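Local coordinates for E3 19 kDa protein (PDB 5IRO) that probably binds class I heavy chains and retains them in the endoplasmic reticulum, helping the virus evade the host's adaptive immune response, at residues P24-C29 against M90-M95; V31-W37 against N53-W59; T58-G62 against M103-R107. All coordinates share one frame; numbering follows the deposited sequence.

Interaction 1 (P24-C29 against M90-M95); sequences PDGNRC and MCNTAM
The Met95 thioether lies over the faces of two consecutive peptide groups: Met95 SD is 3.3 Å from Arg28 C, nearly along the normal to the Arg28-Cys29 peptide, and 3.6 Å from Asn27 C on a face of the Asn27-Arg28 peptide. Bends at chi2 and chi3 carry SD over the peptides and turn the methyl toward the proline ring, Met95 CE lying 3.5 Å from Pro24 CB. Farther up the same side chain, Met95 CG packs against Cys29 CB at 3.8 Å. Residues 24-29 form the turn of a beta hairpin joining strands 20-24 and 29-34, and Met95 fills its concave side, just after the single-turn helix 91-94. The disulfide Cys29-Cys91 ties the hairpin to the start of that helix. With chi1 at -164°, Cys29 SG lies anti to its backbone N, on the side of the helix, and bonds to Cys91 SG at 2.0 Å, the bridge twisted by -93° about S-S. Ala94 CB packs beside the same proline, 4.4 Å from Pro24 CD. Phe22 of strand 20-24 touches both cysteines. On the hairpin turn, Asp25, Asn27 and Arg28 pack against the chain of another protein.

Interaction 2 (V31-W37 against N53-W59); sequences VLIKCGW and NTLASTW
Asn53 CB sits over the centre of the six-membered ring of Trp37, 3.5 Å from its centroid and 7° off the normal, a CH-pi contact in which the amide plane tilts 24° from the indole. Beside it, Trp37 NE1 makes a weak, bent hydrogen bond to Thr54 OG1 (2.7 Å). Asn53 ND2 donates to Cys39 O, which helps to fix the amide; its bond to Gly36 O is modelled too short to be trusted. Next, Cys35 N bonds to Asn53 O, and the hydrogen-bonded pairs Ile33-Leu55 and Val31-Ser57 each exchange two backbone bonds. Leu32-Ala56, between these two, and Lys34-Thr54, on the Cys35 side, are non-hydrogen-bonded pairs. Leu32 CD1 meets Ala56 CB at 3.9 Å, and on this face Leu32 and Thr54 pack against the chain of another protein; through the opposite face, Ile33 and Leu55 touch Ile44 of strand 43-45. Val31 CG2, anti to its carbonyl carbon, reaches Trp59 CB at 3.9 Å. Cys35 is held by a disulfide to Cys18, and strand 20-24 pairs with the far edge of 29-34. The two strands, their N-to-C directions 165° apart, complete a three-stranded sheet packed on a second one, consistent with the immunoglobulin-like E-set clan.

Interaction 3 (T58-G62 against M103-R107); sequences TWQPG and MWPPR
The carbonyl oxygen of Trp59 meets the rim of the Trp104 indole: O of Trp59 lies 3.3 Å from CZ2 of Trp104, near the ring plane, where the aromatic C-H can offer its slightly positive hydrogen. The two tryptophan side chains cross at about a right angle, and Trp59 CZ3 approaches Trp104 CH2 at 3.7 Å. Pro61 packs at the same corner, with its CD 3.4 Å from CH2 of Trp104. The outer carbons of the Trp104 benzene ring are thus shared by the carbonyl, the indole and the proline of residues 59-61.

Trp104 also packs within its own segment. Pro106 CD lies 3.4 Å above one face of the Trp104 ring, displaced toward the rim, on a chain that passes through a cis peptide before Pro105. Pro106 in turn touches Gln60. With CG wedged between the backbone N and the carbonyl carbon (chi1 71°) and the rest of the chain extended, Gln60 brings OE1 alongside the Pro106 ring; Gln60 CB lies 3.8 Å from Pro106 CG. No hydrogen bond joins the two segments; mostly carbon surface meets.

The polar end of Trp59 is satisfied by NE1 bonding to Asp63 O, and its ring meets Phe87 with the planes only about 15° apart. Beyond this pair, Trp104 packs on Asn92 of helix 91-94, on Met95, and on Ser98 and Arg99 of helix 97-100, so the Trp104 indole bridges the end of strand 54-59 and the two short helices.

Along the chain come 24-29, 31-37, 53-59 running on into 58-62, then 90-95 and 103-107. Interaction 2, near the centre of the chain, pairs strands 29-34 and 54-59 of the sheet that also holds 20-24; interactions 1 and 3, with centres about 9 Å apart, lie toward one end of that sheet, their centres about 15 and 18 Å from that of interaction 2. Interactions 2 and 3 share Thr58 and Trp59, and Cys29 O probably accepts a hydrogen bond from Trp59 N, 2.9 Å away, linking interaction 1 to both. Cys91 CB also touches Trp59 CE3. Together they join the sheet to the short helices and C-terminal tail of this luminal domain.

Interaction 1 (P24-C29 against M90-M95)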
ATOM      1  N   PRO D  24      -1.219  14.737   4.048  1.00 37.66           N
ATOM      2  CA  PRO D  24       0.180  14.324   4.198  1.00 36.92           C
ATOM      3  C   PRO D  24       0.472  12.997   3.504  1.00 40.08           C
ATOM      4  O   PRO D  24      -0.033  11.962   3.934  1.00 44.90           O
ATOM      5  CB  PRO D  24       0.330  14.157   5.716  1.00 38.47           C
ATOM      6  CG  PRO D  24      -1.052  13.895   6.211  1.00 42.13           C
ATOM      7  CD  PRO D  24      -1.946  14.703   5.331  1.00 37.39           C
ATOM      8  N   ASP D  25       1.278  13.027   2.445  1.00 76.28           N
ATOM      9  CA  ASP D  25       1.633  11.803   1.731  1.00 73.93           C
ATOM     10  C   ASP D  25       3.129  11.721   1.459  1.00 78.64           C
ATOM     11  O   ASP D  25       3.591  12.236   0.457  1.00 84.81           O
ATOM     12  CB  ASP D  25       0.886  11.733   0.393  1.00 64.66           C
ATOM     13  CG  ASP D  25      -0.486  11.099   0.509  1.00 77.41           C
ATOM     14  OD1 ASP D  25      -0.844  10.300  -0.383  1.00 86.86           O
ATOM     15  OD2 ASP D  25      -1.217  11.413   1.470  1.00 76.71           O
ATOM     16  N   GLY D  26       3.872  10.995   2.284  1.00 59.75           N
ATOM     17  CA  GLY D  26       5.310  10.896   2.089  1.00 56.98           C
ATOM     18  C   GLY D  26       6.082  12.178   2.373  1.00 58.09           C
ATOM     19  O   GLY D  26       7.030  12.511   1.656  1.00 60.21           O
ATOM     20  N   ASN D  27       5.670  12.893   3.421  1.00 46.80           N
ATOM     21  CA  ASN D  27       6.308  14.147   3.856  1.00 44.01           C
ATOM     22  C   ASN D  27       6.312  15.301   2.852  1.00 38.11           C
ATOM     23  O   ASN D  27       7.307  16.008   2.688  1.00 41.73           O
ATOM     24  CB  ASN D  27       7.722  13.864   4.362  1.00 59.98           C
ATOM     25  CG  ASN D  27       7.723  12.951   5.570  1.00 50.55           C
ATOM     26  OD1 ASN D  27       6.812  13.008   6.397  1.00 55.56           O
ATOM     27  ND2 ASN D  27       8.729  12.093   5.673  1.00 26.68           N
ATOM     28  N   ARG D  28       5.194  15.445   2.157  1.00 78.14           N
ATOM     29  CA  ARG D  28       4.960  16.531   1.217  1.00 77.98           C
ATOM     30  C   ARG D  28       3.491  16.879   1.303  1.00 76.10           C
ATOM     31  O   ARG D  28       2.653  16.004   1.528  1.00 73.26           O
ATOM     32  CB  ARG D  28       5.293  16.084  -0.184  1.00 77.30           C
ATOM     33  CG  ARG D  28       4.719  14.725  -0.358  1.00 76.62           C
ATOM     34  CD  ARG D  28       4.857  14.131  -1.724  1.00 79.17           C
ATOM     35  NE  ARG D  28       3.753  14.535  -2.570  1.00 78.30           N
ATOM     36  CZ  ARG D  28       3.906  14.867  -3.845  1.00 72.29           C
ATOM     37  NH1 ARG D  28       5.115  14.860  -4.404  1.00 78.06           N
ATOM     38  NH2 ARG D  28       2.853  15.222  -4.559  1.00 67.01           N
ATOM     39  N   CYS D  29       3.159  18.143   1.113  1.00 69.61           N
ATOM     40  CA  CYS D  29       1.767  18.531   1.199  1.00 69.97           C
ATOM     41  C   CYS D  29       0.995  18.270  -0.099  1.00 71.06           C
ATOM     42  O   CYS D  29       1.041  19.071  -1.041  1.00 65.56           O
ATOM     43  CB  CYS D  29       1.661  19.994   1.604  1.00 62.19           C
ATOM     44  SG  CYS D  29       0.028  20.461   2.170  1.00 61.72           S
ATOM     45  N   MET D  90      -2.660  25.764   4.637  1.00 45.83           N
ATOM     46  CA  MET D  90      -3.223  24.430   4.797  1.00 42.62           C
ATOM     47  C   MET D  90      -2.157  23.352   4.635  1.00 36.98           C
ATOM     48  O   MET D  90      -2.383  22.191   4.972  1.00 39.92           O
ATOM     49  CB  MET D  90      -4.377  24.208   3.812  1.00 39.55           C
ATOM     50  CG  MET D  90      -5.609  25.059   4.098  1.00 36.28           C
ATOM     51  SD  MET D  90      -6.905  24.177   4.991  1.00 66.36           S
ATOM     52  CE  MET D  90      -7.717  23.310   3.648  1.00 57.85           C
ATOM     53  N   CYS D  91      -0.997  23.742   4.116  1.00 41.96           N
ATOM     54  CA  CYS D  91       0.130  22.822   4.020  1.00 37.13           C
ATOM     55  C   CYS D  91       1.027  22.925   5.250  1.00 37.26           C
ATOM     56  O   CYS D  91       1.804  22.017   5.532  1.00 41.40           O
ATOM     57  CB  CYS D  91       0.940  23.070   2.744  1.00 35.64           C
ATOM     58  SG  CYS D  91       0.294  22.255   1.265  1.00 32.53           S
ATOM     59  N   ASN D  92       0.922  24.037   5.974  1.00 43.46           N
ATOM     60  CA  ASN D  92       1.619  24.185   7.248  1.00 40.72           C
ATOM     61  C   ASN D  92       0.883  23.488   8.388  1.00 37.77           C
ATOM     62  O   ASN D  92       1.484  23.130   9.401  1.00 39.67           O
ATOM     63  CB  ASN D  92       1.797  25.667   7.588  1.00 40.47           C
ATOM     64  CG  ASN D  92       2.785  26.370   6.672  1.00 48.20           C
ATOM     65  OD1 ASN D  92       3.747  25.771   6.193  1.00 60.91           O
ATOM     66  ND2 ASN D  92       2.552  27.656   6.431  1.00 53.35           N
ATOM     67  N   THR D  93      -0.419  23.284   8.205  1.00 34.36           N
ATOM     68  CA  THR D  93      -1.252  22.646   9.219  1.00 36.08           C
ATOM     69  C   THR D  93      -1.300  21.136   9.001  1.00 41.44           C
ATOM     70  O   THR D  93      -1.271  20.364   9.956  1.00 45.25           O
ATOM     71  CB  THR D  93      -2.684  23.231   9.220  1.00 36.29           C
ATOM     72  OG1 THR D  93      -2.624  24.649   9.428  1.00 34.07           O
ATOM     73  CG2 THR D  93      -3.530  22.593  10.315  1.00 33.94           C
ATOM     74  N   ALA D  94      -1.384  20.718   7.742  1.00 21.31           N
ATOM     75  CA  ALA D  94      -1.415  19.297   7.415  1.00 23.69           C
ATOM     76  C   ALA D  94      -0.045  18.673   7.663  1.00 24.08           C
ATOM     77  O   ALA D  94       0.064  17.563   8.185  1.00 16.86           O
ATOM     78  CB  ALA D  94      -1.853  19.083   5.975  1.00 29.11           C
ATOM     79  N   MET D  95       0.999  19.403   7.283  1.00 48.18           N
ATOM     80  CA  MET D  95       2.368  18.960   7.492  1.00 51.20           C
ATOM     81  C   MET D  95       2.883  19.545   8.799  1.00 51.70           C
ATOM     82  O   MET D  95       3.688  20.473   8.786  1.00 56.82           O
ATOM     83  CB  MET D  95       3.257  19.451   6.347  1.00 53.33           C
ATOM     84  CG  MET D  95       2.943  18.857   4.982  1.00 48.74           C
ATOM     85  SD  MET D  95       4.051  17.513   4.525  1.00 60.44           S
ATOM     86  CE  MET D  95       3.215  16.116   5.258  1.00 39.88           C
TER

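Interaction 2 (V31-W37 against N53-W59)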
ATOM      1  N   VAL D  31      -1.957  18.277  -2.498  1.00 34.90           N
ATOM      2  CA  VAL D  31      -3.094  19.141  -2.778  1.00 39.81           C
ATOM      3  C   VAL D  31      -4.104  18.440  -3.677  1.00 37.78           C
ATOM      4  O   VAL D  31      -3.728  17.797  -4.659  1.00 39.98           O
ATOM      5  CB  VAL D  31      -2.633  20.433  -3.488  1.00 34.34           C
ATOM      6  CG1 VAL D  31      -3.806  21.366  -3.726  1.00 31.98           C
ATOM      7  CG2 VAL D  31      -1.543  21.124  -2.685  1.00 30.10           C
ATOM      8  N   LEU D  32      -5.383  18.566  -3.339  1.00 35.46           N
ATOM      9  CA  LEU D  32      -6.442  17.961  -4.136  1.00 35.87           C
ATOM     10  C   LEU D  32      -7.552  18.971  -4.397  1.00 35.66           C
ATOM     11  O   LEU D  32      -8.412  19.185  -3.547  1.00 35.28           O
ATOM     12  CB  LEU D  32      -7.024  16.749  -3.414  1.00 37.85           C
ATOM     13  CG  LEU D  32      -8.080  15.982  -4.213  1.00 42.69           C
ATOM     14  CD1 LEU D  32      -7.427  15.056  -5.229  1.00 39.49           C
ATOM     15  CD2 LEU D  32      -9.012  15.223  -3.289  1.00 40.44           C
ATOM     16  N   ILE D  33      -7.546  19.569  -5.583  1.00 23.79           N
ATOM     17  CA  ILE D  33      -8.578  20.525  -5.966  1.00 24.48           C
ATOM     18  C   ILE D  33      -9.747  19.818  -6.644  1.00 24.36           C
ATOM     19  O   ILE D  33      -9.651  19.417  -7.806  1.00 25.22           O
ATOM     20  CB  ILE D  33      -8.021  21.601  -6.916  1.00 23.43           C
ATOM     21  CG1 ILE D  33      -6.712  22.170  -6.359  1.00 16.67           C
ATOM     22  CG2 ILE D  33      -9.040  22.709  -7.128  1.00 21.64           C
ATOM     23  CD1 ILE D  33      -5.982  23.091  -7.316  1.00 18.37           C
ATOM     24  N   LYS D  34     -10.846  19.663  -5.912  1.00 23.04           N
ATOM     25  CA  LYS D  34     -12.022  18.983  -6.445  1.00 28.23           C
ATOM     26  C   LYS D  34     -13.131  19.951  -6.862  1.00 37.67           C
ATOM     27  O   LYS D  34     -13.711  20.651  -6.031  1.00 35.08           O
ATOM     28  CB  LYS D  34     -12.565  17.978  -5.428  1.00 26.99           C
ATOM     29  CG  LYS D  34     -13.725  17.144  -5.946  1.00 30.36           C
ATOM     30  CD  LYS D  34     -14.126  16.084  -4.936  1.00 31.25           C
ATOM     31  CE  LYS D  34     -15.194  15.159  -5.495  1.00 35.88           C
ATOM     32  NZ  LYS D  34     -15.640  14.168  -4.478  1.00 24.80           N
ATOM     33  N   CYS D  35     -13.419  19.982  -8.157  1.00 55.94           N
ATOM     34  CA  CYS D  35     -14.562  20.718  -8.675  1.00 61.66           C
ATOM     35  C   CYS D  35     -15.640  19.740  -9.126  1.00 56.39           C
ATOM     36  O   CYS D  35     -15.485  18.529  -8.970  1.00 61.02           O
ATOM     37  CB  CYS D  35     -14.138  21.649  -9.817  1.00 68.88           C
ATOM     38  SG  CYS D  35     -12.981  22.953  -9.322  1.00 54.38           S
ATOM     39  N   GLY D  36     -16.724  20.260  -9.695  1.00 48.79           N
ATOM     40  CA  GLY D  36     -17.869  19.428 -10.021  1.00 58.76           C
ATOM     41  C   GLY D  36     -17.618  18.380 -11.089  1.00 55.01           C
ATOM     42  O   GLY D  36     -16.870  18.612 -12.039  1.00 58.16           O
ATOM     43  N   TRP D  37     -18.246  17.219 -10.922  1.00 37.57           N
ATOM     44  CA  TRP D  37     -18.167  16.133 -11.897  1.00 40.27           C
ATOM     45  C   TRP D  37     -19.465  16.030 -12.694  1.00 43.34           C
ATOM     46  O   TRP D  37     -19.712  15.040 -13.386  1.00 47.71           O
ATOM     47  CB  TRP D  37     -17.872  14.809 -11.191  1.00 40.60           C
ATOM     48  CG  TRP D  37     -16.433  14.634 -10.836  1.00 37.93           C
ATOM     49  CD1 TRP D  37     -15.855  14.868  -9.623  1.00 39.83           C
ATOM     50  CD2 TRP D  37     -15.386  14.178 -11.699  1.00 33.13           C
ATOM     51  NE1 TRP D  37     -14.510  14.593  -9.679  1.00 42.92           N
ATOM     52  CE2 TRP D  37     -14.197  14.166 -10.943  1.00 35.33           C
ATOM     53  CE3 TRP D  37     -15.336  13.782 -13.039  1.00 32.94           C
ATOM     54  CZ2 TRP D  37     -12.973  13.772 -11.482  1.00 34.05           C
ATOM     55  CZ3 TRP D  37     -14.122  13.393 -13.572  1.00 33.55           C
ATOM     56  CH2 TRP D  37     -12.958  13.390 -12.795  1.00 33.45           C
ATOM     57  N   ASN D  53     -11.754  17.688 -14.105  1.00 36.77           N
ATOM     58  CA  ASN D  53     -12.651  18.117 -13.038  1.00 35.27           C
ATOM     59  C   ASN D  53     -11.970  18.136 -11.671  1.00 36.42           C
ATOM     60  O   ASN D  53     -12.275  18.979 -10.827  1.00 36.25           O
ATOM     61  CB  ASN D  53     -13.876  17.201 -12.979  1.00 36.46           C
ATOM     62  CG  ASN D  53     -14.746  17.301 -14.217  1.00 36.50           C
ATOM     63  OD1 ASN D  53     -14.482  16.649 -15.226  1.00 36.31           O
ATOM     64  ND2 ASN D  53     -15.802  18.102 -14.137  1.00 41.31           N
ATOM     65  N   THR D  54     -11.042  17.208 -11.459  1.00 42.95           N
ATOM     66  CA  THR D  54     -10.345  17.104 -10.182  1.00 37.93           C
ATOM     67  C   THR D  54      -8.842  17.025 -10.420  1.00 36.52           C
ATOM     68  O   THR D  54      -8.377  16.270 -11.275  1.00 39.34           O
ATOM     69  CB  THR D  54     -10.809  15.866  -9.384  1.00 40.66           C
ATOM     70  OG1 THR D  54     -12.236  15.892  -9.245  1.00 45.83           O
ATOM     71  CG2 THR D  54     -10.171  15.844  -8.002  1.00 38.02           C
ATOM     72  N   LEU D  55      -8.084  17.805  -9.656  1.00 15.79           N
ATOM     73  CA  LEU D  55      -6.644  17.899  -9.853  1.00  6.29           C
ATOM     74  C   LEU D  55      -5.914  17.478  -8.582  1.00 19.08           C
ATOM     75  O   LEU D  55      -6.396  17.709  -7.476  1.00 19.95           O
ATOM     76  CB  LEU D  55      -6.269  19.334 -10.244  1.00 12.43           C
ATOM     77  CG  LEU D  55      -4.950  19.600 -10.978  1.00 10.86           C
ATOM     78  CD1 LEU D  55      -5.059  20.849 -11.840  1.00 18.50           C
ATOM     79  CD2 LEU D  55      -3.803  19.748  -9.998  1.00 17.02           C
ATOM     80  N   ALA D  56      -4.757  16.843  -8.744  1.00 31.08           N
ATOM     81  CA  ALA D  56      -3.936  16.457  -7.602  1.00 30.02           C
ATOM     82  C   ALA D  56      -2.473  16.812  -7.828  1.00 33.43           C
ATOM     83  O   ALA D  56      -1.849  16.338  -8.777  1.00 37.05           O
ATOM     84  CB  ALA D  56      -4.083  14.971  -7.318  1.00 27.19           C
ATOM     85  N   SER D  57      -1.930  17.651  -6.952  1.00 16.33           N
ATOM     86  CA  SER D  57      -0.524  18.027  -7.031  1.00 22.87           C
ATOM     87  C   SER D  57       0.105  18.131  -5.648  1.00 28.68           C
ATOM     88  O   SER D  57      -0.291  17.430  -4.718  1.00 25.25           O
ATOM     89  CB  SER D  57      -0.359  19.350  -7.778  1.00 21.01           C
ATOM     90  OG  SER D  57       1.008  19.710  -7.865  1.00 20.90           O
ATOM     91  N   THR D  58       1.091  19.012  -5.526  1.00 44.40           N
ATOM     92  CA  THR D  58       1.763  19.239  -4.256  1.00 45.72           C
ATOM     93  C   THR D  58       2.069  20.711  -4.060  1.00 46.13           C
ATOM     94  O   THR D  58       2.186  21.459  -5.030  1.00 48.32           O
ATOM     95  CB  THR D  58       3.097  18.482  -4.179  1.00 48.30           C
ATOM     96  OG1 THR D  58       3.123  17.444  -5.168  1.00 61.20           O
ATOM     97  CG2 THR D  58       3.301  17.897  -2.789  1.00 51.68           C
ATOM     98  N   TRP D  59       2.192  21.132  -2.805  1.00 35.38           N
ATOM     99  CA  TRP D  59       2.638  22.494  -2.533  1.00 31.20           C
ATOM    100  C   TRP D  59       3.887  22.539  -1.656  1.00 33.36           C
ATOM    101  O   TRP D  59       3.966  21.869  -0.624  1.00 39.70           O
ATOM    102  CB  TRP D  59       1.518  23.341  -1.921  1.00 38.24           C
ATOM    103  CG  TRP D  59       1.880  24.792  -1.804  1.00 32.14           C
ATOM    104  CD1 TRP D  59       1.695  25.767  -2.743  1.00 29.05           C
ATOM    105  CD2 TRP D  59       2.474  25.436  -0.671  1.00 28.02           C
ATOM    106  NE1 TRP D  59       2.150  26.974  -2.266  1.00 32.03           N
ATOM    107  CE2 TRP D  59       2.632  26.797  -0.996  1.00 31.50           C
ATOM    108  CE3 TRP D  59       2.893  24.989   0.586  1.00 27.99           C
ATOM    109  CZ2 TRP D  59       3.188  27.716  -0.108  1.00 27.59           C
ATOM    110  CZ3 TRP D  59       3.445  25.901   1.464  1.00 30.29           C
ATOM    111  CH2 TRP D  59       3.590  27.247   1.113  1.00 27.01           C
TER

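Interaction 3 (T58-G62 against M103-R107)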
ATOM      1  N   THR D  58       1.091  19.012  -5.526  1.00 44.40           N
ATOM      2  CA  THR D  58       1.763  19.239  -4.256  1.00 45.72           C
ATOM      3  C   THR D  58       2.069  20.711  -4.060  1.00 46.13           C
ATOM      4  O   THR D  58       2.186  21.459  -5.030  1.00 48.32           O
ATOM      5  CB  THR D  58       3.097  18.482  -4.179  1.00 48.30           C
ATOM      6  OG1 THR D  58       3.123  17.444  -5.168  1.00 61.20           O
ATOM      7  CG2 THR D  58       3.301  17.897  -2.789  1.00 51.68           C
ATOM      8  N   TRP D  59       2.192  21.132  -2.805  1.00 35.38           N
ATOM      9  CA  TRP D  59       2.638  22.494  -2.533  1.00 31.20           C
ATOM     10  C   TRP D  59       3.887  22.539  -1.656  1.00 33.36           C
ATOM     11  O   TRP D  59       3.966  21.869  -0.624  1.00 39.70           O
ATOM     12  CB  TRP D  59       1.518  23.341  -1.921  1.00 38.24           C
ATOM     13  CG  TRP D  59       1.880  24.792  -1.804  1.00 32.14           C
ATOM     14  CD1 TRP D  59       1.695  25.767  -2.743  1.00 29.05           C
ATOM     15  CD2 TRP D  59       2.474  25.436  -0.671  1.00 28.02           C
ATOM     16  NE1 TRP D  59       2.150  26.974  -2.266  1.00 32.03           N
ATOM     17  CE2 TRP D  59       2.632  26.797  -0.996  1.00 31.50           C
ATOM     18  CE3 TRP D  59       2.893  24.989   0.586  1.00 27.99           C
ATOM     19  CZ2 TRP D  59       3.188  27.716  -0.108  1.00 27.59           C
ATOM     20  CZ3 TRP D  59       3.445  25.901   1.464  1.00 30.29           C
ATOM     21  CH2 TRP D  59       3.590  27.247   1.113  1.00 27.01           C
ATOM     22  N   GLN D  60       4.861  23.333  -2.096  1.00 22.02           N
ATOM     23  CA  GLN D  60       6.067  23.627  -1.328  1.00 19.81           C
ATOM     24  C   GLN D  60       6.306  25.135  -1.437  1.00 22.94           C
ATOM     25  O   GLN D  60       5.748  25.775  -2.329  1.00 26.42           O
ATOM     26  CB  GLN D  60       7.274  22.838  -1.861  1.00 20.70           C
ATOM     27  CG  GLN D  60       7.805  23.300  -3.216  1.00 22.83           C
ATOM     28  CD  GLN D  60       9.025  22.511  -3.672  1.00 21.85           C
ATOM     29  OE1 GLN D  60       9.724  21.903  -2.862  1.00 27.88           O
ATOM     30  NE2 GLN D  60       9.293  22.532  -4.974  1.00 24.65           N
ATOM     31  N   PRO D  61       7.111  25.714  -0.524  1.00 27.20           N
ATOM     32  CA  PRO D  61       7.417  27.150  -0.570  1.00 29.96           C
ATOM     33  C   PRO D  61       7.849  27.622  -1.955  1.00 27.77           C
ATOM     34  O   PRO D  61       8.847  27.138  -2.488  1.00 30.06           O
ATOM     35  CB  PRO D  61       8.574  27.285   0.421  1.00 31.53           C
ATOM     36  CG  PRO D  61       8.317  26.223   1.421  1.00 31.99           C
ATOM     37  CD  PRO D  61       7.708  25.072   0.661  1.00 29.54           C
ATOM     38  N   GLY D  62       7.088  28.549  -2.529  1.00 36.04           N
ATOM     39  CA  GLY D  62       7.371  29.055  -3.859  1.00 37.33           C
ATOM     40  C   GLY D  62       6.313  28.649  -4.868  1.00 40.69           C
ATOM     41  O   GLY D  62       6.084  29.345  -5.858  1.00 41.41           O
ATOM     42  N   MET D 103      11.602  17.072   8.097  1.00168.86           N
ATOM     43  CA  MET D 103      11.528  16.425   6.789  1.00160.72           C
ATOM     44  C   MET D 103      10.767  17.293   5.788  1.00159.89           C
ATOM     45  O   MET D 103      10.779  17.025   4.586  1.00158.89           O
ATOM     46  CB  MET D 103      10.895  15.035   6.896  1.00160.54           C
ATOM     47  CG  MET D 103      11.147  14.137   5.683  1.00168.19           C
ATOM     48  SD  MET D 103      12.813  13.447   5.601  1.00180.13           S
ATOM     49  CE  MET D 103      12.771  12.640   3.999  1.00152.36           C
ATOM     50  N   TRP D 104      10.125  18.347   6.281  1.00 67.71           N
ATOM     51  CA  TRP D 104       9.483  19.302   5.392  1.00 64.39           C
ATOM     52  C   TRP D 104       9.894  20.682   5.903  1.00 64.46           C
ATOM     53  O   TRP D 104       9.893  20.908   7.114  1.00 52.15           O
ATOM     54  CB  TRP D 104       7.963  19.160   5.427  1.00 61.25           C
ATOM     55  CG  TRP D 104       7.284  19.700   4.198  1.00 58.32           C
ATOM     56  CD1 TRP D 104       7.020  19.012   3.048  1.00 53.99           C
ATOM     57  CD2 TRP D 104       6.869  21.049   3.958  1.00 61.17           C
ATOM     58  NE1 TRP D 104       6.417  19.834   2.130  1.00 53.31           N
ATOM     59  CE2 TRP D 104       6.321  21.094   2.660  1.00 52.59           C
ATOM     60  CE3 TRP D 104       6.896  22.219   4.716  1.00 66.75           C
ATOM     61  CZ2 TRP D 104       5.800  22.262   2.110  1.00 44.26           C
ATOM     62  CZ3 TRP D 104       6.376  23.378   4.170  1.00 64.58           C
ATOM     63  CH2 TRP D 104       5.833  23.390   2.882  1.00 43.31           C
ATOM     64  N   PRO D 105      10.241  21.617   4.999  1.00 79.10           N
ATOM     65  CA  PRO D 105      10.222  21.632   3.527  1.00 67.73           C
ATOM     66  C   PRO D 105      10.995  20.492   2.854  1.00 67.90           C
ATOM     67  O   PRO D 105      11.927  19.951   3.451  1.00 76.01           O
ATOM     68  CB  PRO D 105      10.883  22.981   3.188  1.00 70.04           C
ATOM     69  CG  PRO D 105      11.621  23.378   4.423  1.00 70.19           C
ATOM     70  CD  PRO D 105      10.779  22.876   5.541  1.00 73.59           C
ATOM     71  N   PRO D 106      10.601  20.136   1.617  1.00 61.38           N
ATOM     72  CA  PRO D 106      11.133  19.026   0.814  1.00 61.06           C
ATOM     73  C   PRO D 106      12.658  18.882   0.795  1.00 67.74           C
ATOM     74  O   PRO D 106      13.150  17.814   0.430  1.00 73.43           O
ATOM     75  CB  PRO D 106      10.621  19.351  -0.588  1.00 60.77           C
ATOM     76  CG  PRO D 106       9.306  19.987  -0.336  1.00 58.09           C
ATOM     77  CD  PRO D 106       9.471  20.793   0.932  1.00 56.79           C
ATOM     78  N   ARG D 107      13.390  19.926   1.170  1.00 52.56           N
ATOM     79  CA  ARG D 107      14.848  19.845   1.206  1.00 48.89           C
ATOM     80  C   ARG D 107      15.389  19.274   2.511  1.00 54.27           C
ATOM     81  O   ARG D 107      14.972  19.673   3.601  1.00 60.04           O
ATOM     82  CB  ARG D 107      15.478  21.213   0.947  1.00 49.59           C
ATOM     83  CG  ARG D 107      15.934  21.428  -0.480  1.00 48.97           C
ATOM     84  CD  ARG D 107      16.869  22.619  -0.553  1.00 52.41           C
ATOM     85  NE  ARG D 107      17.639  22.627  -1.793  1.00 45.42           N
ATOM     86  CZ  ARG D 107      18.659  23.444  -2.029  1.00 36.09           C
ATOM     87  NH1 ARG D 107      19.036  24.317  -1.105  1.00 22.96           N
ATOM     88  NH2 ARG D 107      19.309  23.381  -3.182  1.00 38.80           N
TER